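Phage-like element PBSX protein XepA (Bacillus subtilis, PDB 6IA5) is of unknown function, forms a pentamer and belongs to a prophage lytic cassette, though it does not seem to take part in host cell lysis. Local coordinates at residues L226-T237 / E247-F256. Numbering follows the deposited sequence. Where two conformers were deposited one is given.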
loop_
_atom_site.group_PDB
_atom_site.type_symbol
_atom_site.label_atom_id
_atom_site.label_comp_id
_atom_site.label_asym_id
_atom_site.label_seq_id
_atom_site.Cartn_x
_atom_site.Cartn_y
_atom_site.Cartn_z
ATOM N N LEU E 226 -34.319 -23.741 -17.657
ATOM C CA LEU E 226 -34.556 -23.004 -18.889
ATOM C C LEU E 226 -33.610 -23.549 -19.956
ATOM O O LEU E 226 -32.416 -23.717 -19.693
ATOM C CB LEU E 226 -34.246 -21.524 -18.638
ATOM C CG LEU E 226 -35.156 -20.846 -17.617
ATOM C CD1 LEU E 226 -34.415 -19.736 -16.877
ATOM C CD2 LEU E 226 -36.401 -20.309 -18.306
ATOM N N PRO E 227 -34.103 -23.809 -21.185
ATOM C CA PRO E 227 -33.242 -24.332 -22.248
ATOM C C PRO E 227 -32.255 -23.251 -22.673
ATOM O O PRO E 227 -32.618 -22.088 -22.796
ATOM C CB PRO E 227 -34.201 -24.666 -23.403
ATOM C CG PRO E 227 -35.606 -24.499 -22.826
ATOM C CD PRO E 227 -35.488 -23.587 -21.622
ATOM N N ILE E 228 -31.001 -23.654 -22.891
ATOM C CA ILE E 228 -29.970 -22.756 -23.404
ATOM C C ILE E 228 -29.344 -23.384 -24.646
ATOM O O ILE E 228 -29.457 -24.591 -24.858
ATOM C CB ILE E 228 -28.921 -22.460 -22.311
ATOM C CG1 ILE E 228 -28.214 -23.745 -21.860
ATOM C CG2 ILE E 228 -29.612 -21.771 -21.138
ATOM C CD1 ILE E 228 -27.072 -23.535 -20.916
ATOM N N ARG E 229 -28.692 -22.543 -25.460
ATOM C CA ARG E 229 -28.117 -22.970 -26.725
ATOM C C ARG E 229 -26.598 -22.924 -26.604
ATOM O O ARG E 229 -26.041 -21.990 -26.019
ATOM C CB ARG E 229 -28.621 -22.086 -27.874
ATOM C CG ARG E 229 -28.213 -20.620 -27.761
ATOM C CD ARG E 229 -28.818 -19.724 -28.818
ATOM N NE ARG E 229 -28.079 -18.482 -28.850
ATOM C CZ ARG E 229 -28.338 -17.460 -28.055
ATOM N NH1 ARG E 229 -29.171 -17.619 -27.042
ATOM N NH2 ARG E 229 -27.771 -16.291 -28.275
ATOM N N GLY E 230 -25.939 -23.947 -27.152
ATOM C CA GLY E 230 -24.488 -23.974 -27.212
ATOM C C GLY E 230 -24.035 -23.999 -28.673
ATOM O O GLY E 230 -24.850 -24.252 -29.567
ATOM N N VAL E 231 -22.741 -23.746 -28.889
ATOM C CA VAL E 231 -22.161 -23.772 -30.217
ATOM C C VAL E 231 -21.082 -24.853 -30.254
ATOM O O VAL E 231 -20.109 -24.786 -29.498
ATOM C CB VAL E 231 -21.592 -22.383 -30.584
ATOM C CG1 VAL E 231 -20.937 -22.403 -31.967
ATOM C CG2 VAL E 231 -22.693 -21.323 -30.585
ATOM N N LYS E 232 -21.253 -25.843 -31.138
ATOM C CA LYS E 232 -20.328 -26.967 -31.236
ATOM C C LYS E 232 -19.019 -26.508 -31.881
ATOM O O LYS E 232 -19.046 -25.760 -32.853
ATOM C CB LYS E 232 -20.987 -28.105 -32.029
ATOM C CG LYS E 232 -20.186 -29.395 -32.077
ATOM C CD LYS E 232 -21.031 -30.620 -32.123
ATOM C CE LYS E 232 -21.708 -30.890 -33.436
ATOM N NZ LYS E 232 -20.700 -31.275 -34.444
ATOM N N THR E 233 -17.864 -26.966 -31.346
ATOM C CA THR E 233 -16.594 -26.397 -31.784
ATOM C C THR E 233 -16.261 -26.789 -33.232
ATOM O O THR E 233 -15.654 -26.010 -33.949
ATOM C CB THR E 233 -15.431 -26.713 -30.831
ATOM O OG1 THR E 233 -15.128 -28.103 -30.955
ATOM C CG2 THR E 233 -15.689 -26.335 -29.383
ATOM N N ASP E 234 -16.622 -28.007 -33.659
ATOM C CA ASP E 234 -16.110 -28.502 -34.938
ATOM C C ASP E 234 -16.808 -27.855 -36.132
ATOM O O ASP E 234 -16.156 -27.657 -37.149
ATOM C CB ASP E 234 -16.087 -30.027 -35.067
ATOM C CG ASP E 234 -17.415 -30.704 -34.801
ATOM O OD1 ASP E 234 -18.435 -29.990 -34.730
ATOM O OD2 ASP E 234 -17.415 -31.941 -34.546
ATOM N N ASP E 235 -18.103 -27.501 -36.006
ATOM C CA ASP E 235 -18.861 -27.059 -37.163
ATOM C C ASP E 235 -19.758 -25.867 -36.849
ATOM O O ASP E 235 -20.546 -25.481 -37.711
ATOM C CB ASP E 235 -19.684 -28.218 -37.746
ATOM C CG ASP E 235 -20.719 -28.774 -36.788
ATOM O OD1 ASP E 235 -20.970 -28.128 -35.746
ATOM O OD2 ASP E 235 -21.264 -29.861 -37.073
ATOM N N ALA E 236 -19.682 -25.312 -35.628
ATOM C CA ALA E 236 -20.472 -24.142 -35.251
ATOM C C ALA E 236 -21.987 -24.409 -35.291
ATOM O O ALA E 236 -22.776 -23.489 -35.416
ATOM C CB ALA E 236 -20.113 -22.930 -36.106
ATOM N N THR E 237 -22.421 -25.666 -35.175
ATOM C CA THR E 237 -23.828 -25.968 -34.956
ATOM C C THR E 237 -24.266 -25.282 -33.662
ATOM O O THR E 237 -23.559 -25.375 -32.659
ATOM C CB THR E 237 -24.038 -27.478 -34.716
ATOM O OG1 THR E 237 -23.551 -28.149 -35.869
ATOM C CG2 THR E 237 -25.474 -27.887 -34.468
ATOM N N GLU E 247 -17.523 -34.513 -28.618
ATOM C CA GLU E 247 -17.760 -33.167 -29.103
ATOM C C GLU E 247 -17.755 -32.209 -27.917
ATOM O O GLU E 247 -17.877 -32.633 -26.773
ATOM C CB GLU E 247 -19.040 -33.110 -29.936
ATOM C CG GLU E 247 -20.258 -33.559 -29.183
ATOM C CD GLU E 247 -21.586 -33.634 -29.928
ATOM O OE1 GLU E 247 -21.610 -33.918 -31.146
ATOM O OE2 GLU E 247 -22.605 -33.410 -29.276
ATOM N N ALA E 248 -17.575 -30.919 -28.214
ATOM C CA ALA E 248 -17.557 -29.898 -27.185
ATOM C C ALA E 248 -18.458 -28.743 -27.626
ATOM O O ALA E 248 -18.486 -28.390 -28.803
ATOM C CB ALA E 248 -16.146 -29.426 -26.932
ATOM N N TRP E 249 -19.133 -28.143 -26.646
ATOM C CA TRP E 249 -20.138 -27.119 -26.860
ATOM C C TRP E 249 -19.769 -25.905 -26.017
ATOM O O TRP E 249 -19.496 -26.058 -24.830
ATOM C CB TRP E 249 -21.507 -27.667 -26.461
ATOM C CG TRP E 249 -22.009 -28.765 -27.353
ATOM C CD1 TRP E 249 -21.754 -30.112 -27.263
ATOM C CD2 TRP E 249 -22.882 -28.588 -28.486
ATOM N NE1 TRP E 249 -22.413 -30.780 -28.266
ATOM C CE2 TRP E 249 -23.115 -29.874 -29.028
ATOM C CE3 TRP E 249 -23.492 -27.473 -29.080
ATOM C CZ2 TRP E 249 -23.948 -30.066 -30.132
ATOM C CZ3 TRP E 249 -24.302 -27.666 -30.175
ATOM C CH2 TRP E 249 -24.527 -28.951 -30.692
ATOM N N ALA E 250 -19.795 -24.718 -26.640
ATOM C CA ALA E 250 -19.467 -23.463 -25.991
ATOM C C ALA E 250 -20.751 -22.721 -25.634
ATOM O O ALA E 250 -21.636 -22.595 -26.478
ATOM C CB ALA E 250 -18.572 -22.634 -26.893
ATOM N N PHE E 251 -20.828 -22.212 -24.390
ATOM C CA PHE E 251 -22.016 -21.504 -23.921
ATOM C C PHE E 251 -21.629 -20.154 -23.329
ATOM O O PHE E 251 -20.612 -20.026 -22.649
ATOM C CB PHE E 251 -22.709 -22.271 -22.791
ATOM C CG PHE E 251 -23.186 -23.646 -23.172
ATOM C CD1 PHE E 251 -22.332 -24.739 -23.139
ATOM C CD2 PHE E 251 -24.498 -23.837 -23.589
ATOM C CE1 PHE E 251 -22.782 -26.002 -23.499
ATOM C CE2 PHE E 251 -24.945 -25.096 -23.961
ATOM C CZ PHE E 251 -24.090 -26.173 -23.906
ATOM N N ASP E 252 -22.482 -19.165 -23.580
ATOM C CA ASP E 252 -22.456 -17.892 -22.887
ATOM C C ASP E 252 -23.370 -18.022 -21.672
ATOM O O ASP E 252 -24.575 -18.193 -21.831
ATOM C CB ASP E 252 -22.917 -16.767 -23.820
ATOM C CG ASP E 252 -23.114 -15.407 -23.150
ATOM O OD1 ASP E 252 -22.656 -15.221 -21.978
ATOM O OD2 ASP E 252 -23.710 -14.524 -23.809
ATOM N N ILE E 253 -22.800 -17.931 -20.460
ATOM C CA ILE E 253 -23.595 -18.270 -19.285
ATOM C C ILE E 253 -23.805 -17.058 -18.374
ATOM O O ILE E 253 -24.321 -17.222 -17.260
ATOM C CB ILE E 253 -22.976 -19.470 -18.534
ATOM C CG1 ILE E 253 -21.556 -19.176 -18.037
ATOM C CG2 ILE E 253 -23.048 -20.735 -19.393
ATOM C CD1 ILE E 253 -21.013 -20.255 -17.121
ATOM N N LYS E 254 -23.383 -15.869 -18.835
ATOM C CA LYS E 254 -23.560 -14.635 -18.082
ATOM C C LYS E 254 -25.022 -14.482 -17.669
ATOM O O LYS E 254 -25.923 -14.523 -18.501
ATOM C CB LYS E 254 -23.173 -13.403 -18.907
ATOM C CG LYS E 254 -21.699 -13.030 -18.911
ATOM C CD LYS E 254 -21.422 -11.655 -19.514
ATOM C CE LYS E 254 -22.118 -11.360 -20.831
ATOM N NZ LYS E 254 -21.809 -12.338 -21.902
ATOM N N GLY E 255 -25.253 -14.299 -16.362
ATOM C CA GLY E 255 -26.598 -14.013 -15.901
ATOM C C GLY E 255 -27.323 -15.239 -15.341
ATOM O O GLY E 255 -28.331 -15.084 -14.652
ATOM N N PHE E 256 -26.832 -16.453 -15.641
ATOM C CA PHE E 256 -27.442 -17.649 -15.068
ATOM C C PHE E 256 -26.885 -17.907 -13.669
ATOM O O PHE E 256 -25.768 -17.505 -13.369
ATOM C CB PHE E 256 -27.213 -18.880 -15.962
ATOM C CG PHE E 256 -28.097 -18.919 -17.179
ATOM C CD1 PHE E 256 -29.420 -19.334 -17.085
ATOM C CD2 PHE E 256 -27.622 -18.490 -18.410
ATOM C CE1 PHE E 256 -30.239 -19.352 -18.204
ATOM C CE2 PHE E 256 -28.458 -18.472 -19.519
ATOM C CZ PHE E 256 -29.759 -18.921 -19.421
HETATM O O HOH W 1 -24.564 -19.709 -25.279
HETATM O O HOH W 2 -16.893 -30.397 -31.178
#
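K232 sets its CB over one face of the W249 indole. This CB stands 3.7 Å from the centroid of the six-membered ring, almost on the ring normal, a CH-pi contact. The two residues form a non-hydrogen-bonded pair where antiparallel strands 225-232 and 247-252 meet in the C-terminal beta domain. With CG anti to the backbone N (chi1 -174°) and further bends along the chain, K232 NZ reaches D234 OD1 at 2.6 Å, on the syn lone pair, and also bridges to D235. The indole N-H is held too: W249 NE1 donates to E247 OE2 at 2.8 Å, in the ring plane but from above the carboxylate plane. T242 also bonds that oxygen.

The next pair, V231 and A250, exchanges two backbone hydrogen bonds. Beyond it, G230 has no side chain, and its CA sits over the face of the F251 ring, 3.9 Å from the centroid. The strands then part, and water 1 links R229 O to D252 N. I228 sends CD1 to the ring of F251 and CG2 to that of F256, at the end of the turn after the strand.

This part of the sheet meets two neighbouring subunits of the pentamer. T233 OG1 bonds P227 O of a neighbouring subunit, and a water joins the same hydroxyl to A248 N. T233 N donates to A248 O at 3.0 Å, continuing the strand pairing past K232.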